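Local coordinates for pmbA-related protein (PDB 1VL4) that is a putative modulator of DNA gyrase and, as a PmbA/TldD family member, may have metallopeptidase activity, at the interface of chains A and B. Residues are numbered along the deposited sequence; one frame, centred on the assembly and turned at random. Chains: chain A/B, pmbA-related protein.

The interface of chains A and B. Residues chain A 128-129, 132; chain B 93, 96-97.
With CG1 of A:Val128 lodged between its own backbone N and carbonyl carbon (chi1 54°), both methyls of the valine face chain B: CG1 meets the amide of B:Gln96, coming from the opposite direction, and CG2 meets B:Val97. The glutamine starts with CG anti to its carbonyl carbon and beside its backbone N (chi1 -33°, a rather eclipsed value), then runs extended, which carries its amide out to the first turn of helix 128-143. There CD of B:Gln96 lies 3.4 Å from CG1 of A:Val128; the approach of OE1 to the same methyl is closer still, tight enough that the exact setting of the amide deserves caution. On its other branch, CG2 of A:Val128 presses obliquely on CG2 of B:Val97, 3.4 Å away, a tight methyl-to-methyl contact, closer than the usual van der Waals separation.

One water illustrates how the polar end of such a glutamine can be accommodated at a largely apolar joint. It lies 3.2 Å from the backbone N of A:Lys129, near the start of the helix, and 2.8 Å from both OE1 and NE2 of B:Gln96, thereby linking the amide to the main chain opposite. The aliphatic CB of A:Lys129 adds a contact with NE2 at 3.5 Å.

One turn further along the helix, A:Met132 bends at its last torsion (chi3 54°) and brings its thioether beside the backbone of B:Gln96 and B:Val97, with SD 3.7 Å from CA and 4.0 Å from CG2 of B:Val97. Replacing A:Met132 by an alanine would probably open a gap beside the B:Gln96–B:Val97 backbone and leave CG2 of B:Val97 without its sulfur neighbour.

The patch thus sets the start of one subunit's helix against the 3-10 turn 94-96 and the residue after it in the other. Repeated by two-fold symmetry, it helps hold together the deposited homodimer, which may be the biological assembly.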
# COMPACT_ATOMS: atom_id res chain seq x y z
N VAL A 128 12.53 5.75 25.38
CA VAL A 128 11.33 6.22 24.68
C VAL A 128 10.96 7.65 25.06
O VAL A 128 10.40 8.38 24.26
CB VAL A 128 10.11 5.25 24.83
CG1 VAL A 128 9.79 4.94 26.30
CG2 VAL A 128 8.87 5.82 24.10
N LYS A 129 11.25 8.06 26.29
CA LYS A 129 11.09 9.42 26.65
C LYS A 129 11.91 10.37 25.80
O LYS A 129 11.42 11.41 25.41
CB LYS A 129 11.39 9.61 28.15
CG LYS A 129 11.29 11.05 28.59
CD LYS A 129 11.10 11.15 30.05
CE LYS A 129 10.86 12.61 30.48
NZ LYS A 129 11.97 13.48 30.01
N MET A 132 10.28 10.64 22.44
CA MET A 132 9.12 11.46 22.52
C MET A 132 9.53 12.91 22.60
O MET A 132 8.90 13.76 21.97
CB MET A 132 8.27 11.12 23.76
CG MET A 132 7.60 9.78 23.69
SD MET A 132 7.05 9.25 25.35
CE MET A 132 6.06 10.66 25.84
N SER B 93 7.24 -0.18 29.33
CA SER B 93 7.95 1.09 29.15
C SER B 93 7.19 2.04 28.20
O SER B 93 7.42 3.24 28.17
CB SER B 93 9.35 0.81 28.60
OG SER B 93 9.18 0.20 27.32
N GLN B 96 4.26 5.29 28.99
CA GLN B 96 4.59 6.72 28.91
C GLN B 96 4.23 7.46 27.64
O GLN B 96 4.38 8.67 27.60
CB GLN B 96 6.10 6.92 28.91
CG GLN B 96 6.93 5.99 29.70
CD GLN B 96 8.39 6.04 29.24
OE1 GLN B 96 9.02 5.00 29.02
NE2 GLN B 96 8.92 7.25 29.11
N VAL B 97 3.85 6.77 26.57
CA VAL B 97 3.90 7.40 25.25
C VAL B 97 2.74 8.39 24.95
O VAL B 97 2.99 9.45 24.41
CB VAL B 97 4.11 6.38 24.14
CG1 VAL B 97 4.13 7.07 22.78
CG2 VAL B 97 5.44 5.68 24.37
O HOH W 1 11.51 6.32 28.91